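Long-range contacts in nucleotide-binding protein, universal stress protein UspA family (Lactobacillus plantarum, PDB 3S3T), which binds ATP and belongs to the universal stress protein family, so that it probably takes part in the response to stress, although its precise role is not established: residues 40-45 / 62-67; 6-11 / 32-37; 27-32 / 81-86. All coordinates share one frame; numbering follows the deposited sequence.

Interaction 1. Residues 40-45 / 62-67. With ATP (adenosine-5'-triphosphate), chain I.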
loop_
_atom_site.group_PDB
_atom_site.type_symbol
_atom_site.label_atom_id
_atom_site.label_comp_id
_atom_site.label_asym_id
_atom_site.label_seq_id
_atom_site.Cartn_x
_atom_site.Cartn_y
_atom_site.Cartn_z
ATOM N N TYR A 40 -2.867 15.555 18.312
ATOM C CA TYR A 40 -2.432 16.279 17.099
ATOM C C TYR A 40 -0.919 16.271 17.009
ATOM O O TYR A 40 -0.228 16.701 17.946
ATOM C CB TYR A 40 -2.931 17.728 17.160
ATOM C CG TYR A 40 -2.683 18.553 15.906
ATOM C CD1 TYR A 40 -1.412 19.033 15.586
ATOM C CD2 TYR A 40 -3.736 18.873 15.041
ATOM C CE1 TYR A 40 -1.197 19.762 14.416
ATOM C CE2 TYR A 40 -3.528 19.654 13.889
ATOM C CZ TYR A 40 -2.293 20.072 13.580
ATOM O OH TYR A 40 -2.149 20.818 12.446
ATOM N N VAL A 41 -0.380 15.809 15.887
ATOM C CA VAL A 41 1.060 15.855 15.687
ATOM C C VAL A 41 1.491 17.000 14.781
ATOM O O VAL A 41 1.091 17.075 13.619
ATOM C CB VAL A 41 1.619 14.527 15.148
ATOM C CG1 VAL A 41 3.192 14.552 15.211
ATOM C CG2 VAL A 41 1.111 13.357 15.980
ATOM N N VAL A 42 2.331 17.887 15.329
ATOM C CA VAL A 42 2.923 18.985 14.558
ATOM C C VAL A 42 4.120 18.423 13.771
ATOM O O VAL A 42 5.156 18.039 14.349
ATOM C CB VAL A 42 3.408 20.132 15.476
ATOM C CG1 VAL A 42 4.028 21.240 14.666
ATOM C CG2 VAL A 42 2.309 20.666 16.371
ATOM N N ASP A 43 4.010 18.396 12.450
ATOM C CA ASP A 43 5.069 17.798 11.639
ATOM C C ASP A 43 6.267 18.728 11.631
ATOM O O ASP A 43 6.206 19.814 11.065
ATOM C CB ASP A 43 4.585 17.570 10.208
ATOM C CG ASP A 43 5.569 16.763 9.376
ATOM O OD1 ASP A 43 6.779 16.729 9.651
ATOM O OD2 ASP A 43 5.090 16.139 8.433
ATOM N N ASP A 44 7.356 18.277 12.225
ATOM C CA ASP A 44 8.560 19.056 12.361
ATOM C C ASP A 44 9.684 18.603 11.418
ATOM O O ASP A 44 10.836 18.916 11.669
ATOM C CB ASP A 44 9.044 19.043 13.824
ATOM C CG ASP A 44 9.510 17.683 14.303
ATOM O OD1 ASP A 44 9.499 16.691 13.534
ATOM O OD2 ASP A 44 9.923 17.627 15.487
ATOM N N SER A 45 9.339 17.882 10.344
ATOM C CA SER A 45 10.343 17.227 9.472
ATOM C C SER A 45 10.850 18.088 8.308
ATOM O O SER A 45 11.748 17.669 7.567
ATOM C CB SER A 45 9.809 15.876 8.963
ATOM O OG SER A 45 8.715 16.028 8.065
ATOM N N ALA A 62 2.750 28.406 15.777
ATOM C CA ALA A 62 1.430 28.905 15.368
ATOM C C ALA A 62 0.534 27.710 15.071
ATOM O O ALA A 62 -0.631 27.688 15.451
ATOM C CB ALA A 62 1.508 29.845 14.129
ATOM N N GLU A 63 1.062 26.715 14.387
ATOM C CA GLU A 63 0.244 25.529 14.090
ATOM C C GLU A 63 -0.221 24.866 15.391
ATOM O O GLU A 63 -1.403 24.496 15.535
ATOM C CB GLU A 63 1.020 24.529 13.233
ATOM C CG GLU A 63 0.277 23.217 13.020
ATOM C CD GLU A 63 1.009 22.270 12.054
ATOM O OE1 GLU A 63 2.164 22.563 11.655
ATOM O OE2 GLU A 63 0.431 21.219 11.725
ATOM N N ALA A 64 0.725 24.696 16.305
ATOM C CA ALA A 64 0.476 24.148 17.652
ATOM C C ALA A 64 -0.604 24.947 18.407
ATOM O O ALA A 64 -1.472 24.373 19.035
ATOM C CB ALA A 64 1.798 24.129 18.477
ATOM N N ALA A 65 -0.551 26.272 18.318
ATOM C CA ALA A 65 -1.518 27.096 19.016
ATOM C C ALA A 65 -2.921 26.910 18.437
ATOM O O ALA A 65 -3.879 26.822 19.171
ATOM C CB ALA A 65 -1.080 28.598 19.030
ATOM N N HIS A 66 -3.018 26.813 17.116
ATOM C CA HIS A 66 -4.278 26.515 16.448
ATOM C C HIS A 66 -4.838 25.158 16.875
ATOM O O HIS A 66 -6.011 25.039 17.169
ATOM C CB HIS A 66 -4.092 26.523 14.933
ATOM C CG HIS A 66 -5.331 26.136 14.174
ATOM N ND1 HIS A 66 -6.425 26.978 14.053
ATOM C CD2 HIS A 66 -5.659 24.995 13.522
ATOM C CE1 HIS A 66 -7.366 26.373 13.349
ATOM N NE2 HIS A 66 -6.926 25.171 13.008
ATOM N N ALA A 67 -3.995 24.143 16.846
ATOM C CA ALA A 67 -4.357 22.817 17.354
ATOM C C ALA A 67 -4.879 22.875 18.814
ATOM O O ALA A 67 -5.860 22.197 19.176
ATOM C CB ALA A 67 -3.138 21.899 17.268
HETATM P PG ATP I . -1.433 12.172 2.551
HETATM O O1G ATP I . -0.800 12.813 3.764
HETATM O O2G ATP I . -1.197 12.964 1.301
HETATM O O3G ATP I . -1.080 10.711 2.304
HETATM P PB ATP I . -4.014 13.072 3.617
HETATM O O1B ATP I . -5.255 13.380 2.830
HETATM O O2B ATP I . -3.303 14.198 4.286
HETATM O O3B ATP I . -3.042 12.243 2.658
HETATM P PA ATP I . -3.717 11.431 5.998
HETATM O O1A ATP I . -2.530 12.265 6.368
HETATM O O2A ATP I . -3.461 9.984 5.881
HETATM O O3A ATP I . -4.450 11.927 4.678
HETATM O "O5'" ATP I . -4.828 11.707 7.174
HETATM C "C5'" ATP I . -5.753 10.673 7.506
HETATM C "C4'" ATP I . -6.082 10.723 9.001
HETATM O "O4'" ATP I . -4.829 10.572 9.659
HETATM C "C3'" ATP I . -6.629 12.059 9.477
HETATM O "O3'" ATP I . -8.029 12.179 9.291
HETATM C "C2'" ATP I . -6.162 12.019 10.912
HETATM O "O2'" ATP I . -7.068 11.183 11.618
HETATM C "C1'" ATP I . -4.792 11.359 10.839
HETATM N N9 ATP I . -3.712 12.342 10.784
HETATM C C8 ATP I . -3.123 12.869 9.665
HETATM N N7 ATP I . -2.177 13.775 10.002
HETATM C C5 ATP I . -2.168 13.819 11.339
HETATM C C6 ATP I . -1.427 14.585 12.334
HETATM N N6 ATP I . -0.498 15.466 11.909
HETATM N N1 ATP I . -1.697 14.364 13.669
HETATM C C2 ATP I . -2.634 13.473 14.028
HETATM N N3 ATP I . -3.390 12.763 13.179
HETATM C C4 ATP I . -3.179 12.898 11.851
HETATM O O HOH W 1 1.298 18.708 11.430
HETATM O O HOH W 2 3.932 21.199 9.945
#

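Interaction 2. Residues 6-11 / 32-37. With ATP (adenosine-5'-triphosphate), chain I.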
loop_
_atom_site.group_PDB
_atom_site.type_symbol
_atom_site.label_atom_id
_atom_site.label_comp_id
_atom_site.label_asym_id
_atom_site.label_seq_id
_atom_site.Cartn_x
_atom_site.Cartn_y
_atom_site.Cartn_z
ATOM N N THR A 6 -11.048 0.000 26.381
ATOM C CA THR A 6 -10.713 0.682 27.615
ATOM C C THR A 6 -9.985 2.033 27.414
ATOM O O THR A 6 -10.062 2.900 28.279
ATOM C CB THR A 6 -9.803 -0.180 28.473
ATOM O OG1 THR A 6 -8.548 -0.349 27.803
ATOM C CG2 THR A 6 -10.437 -1.544 28.758
ATOM N N ASN A 7 -9.263 2.189 26.296
ATOM C CA ASN A 7 -8.356 3.319 26.085
ATOM C C ASN A 7 -8.215 3.601 24.601
ATOM O O ASN A 7 -7.450 2.920 23.926
ATOM C CB ASN A 7 -6.968 2.978 26.663
ATOM C CG ASN A 7 -6.970 2.895 28.165
ATOM O OD1 ASN A 7 -6.890 3.918 28.833
ATOM N ND2 ASN A 7 -7.045 1.683 28.705
ATOM N N ILE A 8 -8.947 4.591 24.107
ATOM C CA ILE A 8 -9.039 4.908 22.675
ATOM C C ILE A 8 -8.162 6.111 22.317
ATOM O O ILE A 8 -8.085 7.067 23.080
ATOM C CB ILE A 8 -10.514 5.230 22.287
ATOM C CG1 ILE A 8 -11.439 4.055 22.658
ATOM C CG2 ILE A 8 -10.686 5.569 20.763
ATOM C CD1 ILE A 8 -12.944 4.352 22.523
ATOM N N LEU A 9 -7.523 6.045 21.145
ATOM C CA LEU A 9 -6.698 7.105 20.622
ATOM C C LEU A 9 -7.332 7.580 19.328
ATOM O O LEU A 9 -7.719 6.766 18.473
ATOM C CB LEU A 9 -5.271 6.607 20.328
ATOM C CG LEU A 9 -4.282 7.667 19.815
ATOM C CD1 LEU A 9 -4.011 8.792 20.802
ATOM C CD2 LEU A 9 -2.978 6.978 19.480
ATOM N N VAL A 10 -7.509 8.888 19.217
ATOM C CA VAL A 10 -7.984 9.488 17.989
ATOM C C VAL A 10 -6.970 10.559 17.531
ATOM O O VAL A 10 -6.988 11.680 17.999
ATOM C CB VAL A 10 -9.431 10.010 18.060
ATOM C CG1 VAL A 10 -9.662 11.032 19.188
ATOM C CG2 VAL A 10 -9.818 10.564 16.684
ATOM N N PRO A 11 -6.053 10.171 16.626
ATOM C CA PRO A 11 -5.157 11.168 16.074
ATOM C C PRO A 11 -5.951 12.100 15.156
ATOM O O PRO A 11 -6.701 11.626 14.292
ATOM C CB PRO A 11 -4.103 10.327 15.329
ATOM C CG PRO A 11 -4.222 8.957 15.883
ATOM C CD PRO A 11 -5.702 8.826 16.170
ATOM N N HIS A 32 -18.508 2.478 25.331
ATOM C CA HIS A 32 -17.638 1.527 26.009
ATOM C C HIS A 32 -17.198 2.059 27.371
ATOM O O HIS A 32 -16.517 1.369 28.143
ATOM C CB HIS A 32 -16.422 1.249 25.125
ATOM C CG HIS A 32 -16.731 0.421 23.921
ATOM N ND1 HIS A 32 -16.414 -0.921 23.840
ATOM C CD2 HIS A 32 -17.321 0.739 22.745
ATOM C CE1 HIS A 32 -16.802 -1.393 22.666
ATOM N NE2 HIS A 32 -17.375 -0.410 21.994
ATOM N N GLN A 33 -17.585 3.304 27.639
ATOM C CA GLN A 33 -17.111 4.063 28.780
ATOM C C GLN A 33 -15.589 3.993 28.880
ATOM O O GLN A 33 -15.025 3.689 29.934
ATOM C CB GLN A 33 -17.808 3.606 30.059
ATOM C CG GLN A 33 -19.289 3.996 30.065
ATOM C CD GLN A 33 -19.494 5.466 30.300
ATOM O OE1 GLN A 33 -19.373 5.945 31.413
ATOM N NE2 GLN A 33 -19.811 6.193 29.261
ATOM N N ALA A 34 -14.953 4.292 27.758
ATOM C CA ALA A 34 -13.510 4.172 27.608
ATOM C C ALA A 34 -12.824 5.496 27.832
ATOM O O ALA A 34 -13.408 6.551 27.655
ATOM C CB ALA A 34 -13.165 3.599 26.244
ATOM N N ASN A 35 -11.558 5.450 28.221
ATOM C CA ASN A 35 -10.773 6.665 28.229
ATOM C C ASN A 35 -10.549 7.061 26.772
ATOM O O ASN A 35 -10.466 6.184 25.880
ATOM C CB ASN A 35 -9.448 6.481 28.977
ATOM C CG ASN A 35 -9.639 6.054 30.426
ATOM O OD1 ASN A 35 -10.484 6.581 31.151
ATOM N ND2 ASN A 35 -8.850 5.076 30.847
ATOM N N LEU A 36 -10.507 8.368 26.513
ATOM C CA LEU A 36 -10.305 8.894 25.177
ATOM C C LEU A 36 -9.145 9.876 25.172
ATOM O O LEU A 36 -9.049 10.705 26.064
ATOM C CB LEU A 36 -11.594 9.557 24.648
ATOM C CG LEU A 36 -11.604 10.090 23.211
ATOM C CD1 LEU A 36 -11.241 9.007 22.224
ATOM C CD2 LEU A 36 -12.975 10.714 22.889
ATOM N N THR A 37 -8.235 9.732 24.186
ATOM C CA THR A 37 -7.154 10.693 23.983
ATOM C C THR A 37 -7.188 11.198 22.525
ATOM O O THR A 37 -7.175 10.376 21.615
ATOM C CB THR A 37 -5.789 10.034 24.216
ATOM O OG1 THR A 37 -5.707 9.645 25.595
ATOM C CG2 THR A 37 -4.614 11.017 23.886
HETATM P PG ATP I . -1.433 12.172 2.551
HETATM O O1G ATP I . -0.800 12.813 3.764
HETATM O O2G ATP I . -1.197 12.964 1.301
HETATM O O3G ATP I . -1.080 10.711 2.304
HETATM P PB ATP I . -4.014 13.072 3.617
HETATM O O1B ATP I . -5.255 13.380 2.830
HETATM O O2B ATP I . -3.303 14.198 4.286
HETATM O O3B ATP I . -3.042 12.243 2.658
HETATM P PA ATP I . -3.717 11.431 5.998
HETATM O O1A ATP I . -2.530 12.265 6.368
HETATM O O2A ATP I . -3.461 9.984 5.881
HETATM O O3A ATP I . -4.450 11.927 4.678
HETATM O "O5'" ATP I . -4.828 11.707 7.174
HETATM C "C5'" ATP I . -5.753 10.673 7.506
HETATM C "C4'" ATP I . -6.082 10.723 9.001
HETATM O "O4'" ATP I . -4.829 10.572 9.659
HETATM C "C3'" ATP I . -6.629 12.059 9.477
HETATM O "O3'" ATP I . -8.029 12.179 9.291
HETATM C "C2'" ATP I . -6.162 12.019 10.912
HETATM O "O2'" ATP I . -7.068 11.183 11.618
HETATM C "C1'" ATP I . -4.792 11.359 10.839
HETATM N N9 ATP I . -3.712 12.342 10.784
HETATM C C8 ATP I . -3.123 12.869 9.665
HETATM N N7 ATP I . -2.177 13.775 10.002
HETATM C C5 ATP I . -2.168 13.819 11.339
HETATM C C6 ATP I . -1.427 14.585 12.334
HETATM N N6 ATP I . -0.498 15.466 11.909
HETATM N N1 ATP I . -1.697 14.364 13.669
HETATM C C2 ATP I . -2.634 13.473 14.028
HETATM N N3 ATP I . -3.390 12.763 13.179
HETATM C C4 ATP I . -3.179 12.898 11.851
HETATM O O HOH W 3 -7.104 7.364 25.948
#

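Interaction 3. Residues 27-32 / 81-86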
loop_
_atom_site.group_PDB
_atom_site.type_symbol
_atom_site.label_atom_id
_atom_site.label_comp_id
_atom_site.label_asym_id
_atom_site.label_seq_id
_atom_site.Cartn_x
_atom_site.Cartn_y
_atom_site.Cartn_z
ATOM N N ASN A 27 -18.314 9.039 20.424
ATOM C CA ASN A 27 -19.434 8.111 20.400
ATOM C C ASN A 27 -19.022 6.693 20.895
ATOM O O ASN A 27 -19.701 6.059 21.709
ATOM C CB ASN A 27 -19.910 8.080 18.959
ATOM C CG ASN A 27 -21.242 7.437 18.785
ATOM O OD1 ASN A 27 -21.809 6.836 19.712
ATOM N ND2 ASN A 27 -21.789 7.575 17.573
ATOM N N ILE A 28 -17.892 6.211 20.411
ATOM C CA ILE A 28 -17.386 4.904 20.812
ATOM C C ILE A 28 -16.997 4.956 22.287
ATOM O O ILE A 28 -17.316 4.037 23.046
ATOM C CB ILE A 28 -16.151 4.502 19.964
ATOM C CG1 ILE A 28 -16.520 4.368 18.480
ATOM C CG2 ILE A 28 -15.579 3.145 20.425
ATOM C CD1 ILE A 28 -15.301 4.209 17.545
ATOM N N ALA A 29 -16.333 6.047 22.670
ATOM C CA ALA A 29 -15.882 6.257 24.028
ATOM C C ALA A 29 -17.073 6.207 25.016
ATOM O O ALA A 29 -17.032 5.478 26.011
ATOM C CB ALA A 29 -15.124 7.575 24.130
ATOM N N GLN A 30 -18.124 6.964 24.697
ATOM C CA GLN A 30 -19.388 6.964 25.449
ATOM C C GLN A 30 -19.944 5.547 25.580
ATOM O O GLN A 30 -20.353 5.157 26.669
ATOM C CB GLN A 30 -20.421 7.905 24.785
ATOM C CG GLN A 30 -21.890 7.599 25.103
ATOM C CD GLN A 30 -22.809 8.747 24.752
ATOM O OE1 GLN A 30 -22.448 9.927 24.894
ATOM N NE2 GLN A 30 -24.014 8.413 24.289
ATOM N N ARG A 31 -19.955 4.774 24.494
ATOM C CA ARG A 31 -20.574 3.432 24.538
ATOM C C ARG A 31 -19.833 2.406 25.378
ATOM O O ARG A 31 -20.457 1.553 26.021
ATOM C CB ARG A 31 -20.699 2.843 23.151
ATOM C CG ARG A 31 -22.063 2.910 22.595
ATOM C CD ARG A 31 -22.034 2.273 21.207
ATOM N NE ARG A 31 -23.325 2.315 20.518
ATOM C CZ ARG A 31 -23.991 3.430 20.193
ATOM N NH1 ARG A 31 -23.536 4.639 20.525
ATOM N NH2 ARG A 31 -25.143 3.336 19.530
ATOM N N HIS A 32 -18.508 2.478 25.331
ATOM C CA HIS A 32 -17.638 1.527 26.009
ATOM C C HIS A 32 -17.198 2.059 27.371
ATOM O O HIS A 32 -16.517 1.369 28.143
ATOM C CB HIS A 32 -16.422 1.249 25.125
ATOM C CG HIS A 32 -16.731 0.421 23.921
ATOM N ND1 HIS A 32 -16.414 -0.921 23.840
ATOM C CD2 HIS A 32 -17.321 0.739 22.745
ATOM C CE1 HIS A 32 -16.802 -1.393 22.666
ATOM N NE2 HIS A 32 -17.375 -0.410 21.994
ATOM N N THR A 81 -21.469 15.216 26.631
ATOM C CA THR A 81 -21.771 13.801 26.402
ATOM C C THR A 81 -21.489 12.981 27.665
ATOM O O THR A 81 -20.955 13.495 28.654
ATOM C CB THR A 81 -20.879 13.201 25.250
ATOM O OG1 THR A 81 -19.553 12.932 25.748
ATOM C CG2 THR A 81 -20.821 14.154 24.031
ATOM N N SER A 82 -21.797 11.685 27.602
ATOM C CA SER A 82 -21.586 10.793 28.733
ATOM C C SER A 82 -20.257 10.059 28.632
ATOM O O SER A 82 -20.000 9.146 29.405
ATOM C CB SER A 82 -22.765 9.816 28.872
ATOM O OG SER A 82 -22.980 9.118 27.651
ATOM N N ALA A 83 -19.402 10.486 27.707
ATOM C CA ALA A 83 -18.066 9.936 27.566
ATOM C C ALA A 83 -17.306 10.300 28.830
ATOM O O ALA A 83 -17.408 11.411 29.297
ATOM C CB ALA A 83 -17.360 10.500 26.313
ATOM N N PRO A 84 -16.545 9.353 29.393
ATOM C CA PRO A 84 -15.952 9.603 30.705
ATOM C C PRO A 84 -14.942 10.733 30.755
ATOM O O PRO A 84 -14.873 11.416 31.765
ATOM C CB PRO A 84 -15.249 8.289 31.051
ATOM C CG PRO A 84 -15.600 7.335 30.024
ATOM C CD PRO A 84 -16.439 7.946 28.983
ATOM N N ASN A 85 -14.149 10.927 29.696
ATOM C CA ASN A 85 -13.130 11.978 29.739
ATOM C C ASN A 85 -12.516 12.299 28.378
ATOM O O ASN A 85 -12.813 11.662 27.392
ATOM C CB ASN A 85 -11.998 11.566 30.710
ATOM C CG ASN A 85 -11.441 10.199 30.395
ATOM O OD1 ASN A 85 -10.939 9.940 29.271
ATOM N ND2 ASN A 85 -11.585 9.284 31.345
ATOM N N LEU A 86 -11.624 13.281 28.361
ATOM C CA LEU A 86 -10.805 13.536 27.190
ATOM C C LEU A 86 -9.475 14.073 27.693
ATOM O O LEU A 86 -9.432 15.058 28.455
ATOM C CB LEU A 86 -11.454 14.545 26.234
ATOM C CG LEU A 86 -10.644 14.824 24.964
ATOM C CD1 LEU A 86 -10.732 13.614 24.016
ATOM C CD2 LEU A 86 -11.095 16.138 24.293
#

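Interaction 1. Residues 40-45 / 62-67
Y40 sends its ring from strand 35-43 to helix 53-78, CG anti to the backbone N. The CB of A67 sits over the centre of one ring face, a CH-pi contact 3.7 Å from the Y40 centroid, and alanine is small enough to let the ring lie this close to the helix. At the ring's edge Y40 OH donates to E63 OE2 (2.7 Å), which accepts through its anti lone pair, with ring and carboxylate planes 86° apart. A phenylalanine here removes the hydroxyl and with it the direct bond, and would probably leave the buried E63 carboxylate less firmly placed. V41 turns away from the helix, and its backbone reads the adenine of ATP: V41 N donates to N1 (3.0 Å) and N6 donates to V41 O (2.8 Å). V42 faces the helix again, CG1 against E63 OE1 and CG2 on A64 CB (4.1 Å). At D43, one water joins its N and V41 O to E63 OE2, while a second links D43 O to E63 OE1. Both oxygens of the buried, extended E63 are therefore engaged; such neutral donors would be expected to stabilise a charged carboxylate between helix and strand.

Interaction 2. Residues 6-11 / 32-37
The two flat amides of N7 and N35 lie side by side and point the same way, their planes 51° apart. N35 ND2 donates to N7 OD1 (3.0 Å) along a nearly straight path, with the acceptor in the N35 amide plane but the donor well above the plane of the N7 carbonyl. The other end of the N7 amide, ND2, reaches back to T6 OG1, and N35 OD1 accepts from N85 ND2 beyond the two segments. Asparagine suits both places because one amide can give and accept at once where the strands begin.

From here strands 7-11 and 35-37 run parallel, 20° apart, paired N7 with N35, I8 with L36 and L9 with T37. The backbone ladder starts with N35 N to T6 O, then I8 N to N35 O (2.8 Å), T37 N to I8 O and V10 N to T37 O (2.8 Å). With helix 16-32 between them, these strands make a beta-alpha-beta crossover of the Rossmann-like sheet of the HUP clan.

On the sheet face toward that helix, the branched I8 spans two partners: CD1 meets A34 CB (3.8 Å) and CG2 meets L36 CD1 (3.8 Å). V10 CG1, in the crowded position between N and the carbonyl carbon, touches the same L36 methyl, and I28, F22, A25 and V26 of helix 16-32 close over this layer. On the other face L9 CD1 packs on T37 CG2 (3.9 Å), and Y102 of helix 95-105 touches both residues. A water bridges I8 O and T37 OG1. At the C-terminal end of strand 7-11, P11 O accepts from O2' of the ATP ribose (2.7 Å), while P11 CB lies 3.3 Å from adenine N3.

Interaction 3. Residues 27-32 / 81-86
Polar contact is concentrated at the end of Q30. Its CG stands anti to the backbone N and the chain runs on extended, so that the amide leaves the helix surface and reaches the neighbouring turn. There Q30 OE1 accepts from S82 N over a rather long 3.3 Å, the donor standing 44° out of the carbonyl plane. S82 OG lies alongside, 2.9 Å from the same OE1 and 3.2 Å from Q30 CG, so the serine follows the glutamine chain as well as its tip. Glutamine suits a site like this, being long enough to cross to the loop and carrying an oxygen that can receive a backbone N-H. Just past the helix, Q33 NE2 donates to S82 O as well as to Q30 O.

The loop that receives it is shaped by an ST turn: T81 OG1 accepts from A83 N (3.1 Å), and the same hydroxyl also bonds to V78 O in helix 53-78. This turn brings the chain from the end of helix 53-78 past the C-terminal part of helix 16-32 and on to strand 87-93, as part of the alpha/beta fold.

Apolar contact lies one step further along the loop. A83 comes within 3.9 Å of Q30, measured between their CA atoms, an approach that the single methyl of A83 permits. A29 CB meets A83 CB at 4.3 Å, and V26 of the same helix also touches A83. P84 then places its CD 3.9 Å from A29 O, the rigid ring lying against the helix backbone near its end, while the same ring packs against Q33, nearest its backbone.

In the fold
The three contacts lie along one alpha/beta domain. Interaction 2 closes first along the chain and joins neighbouring strands 7-11 and 35-43; interaction 1 follows on the later part of strand 35-43, its centre about 22 Å away on the opposite side of the chain's centre. Interaction 3 spans the longest separation, between helix 16-32 and the loop before strand 87-93, and its centre lies about 8 Å from that of interaction 2. Those two share H32 and touch through N35 and N85, whereas the centres of interactions 1 and 3 are about 26 Å apart. Interactions 1 and 2 both touch ATP, through V41 and P11, while interaction 3 packs at the end of the sheet remote from it.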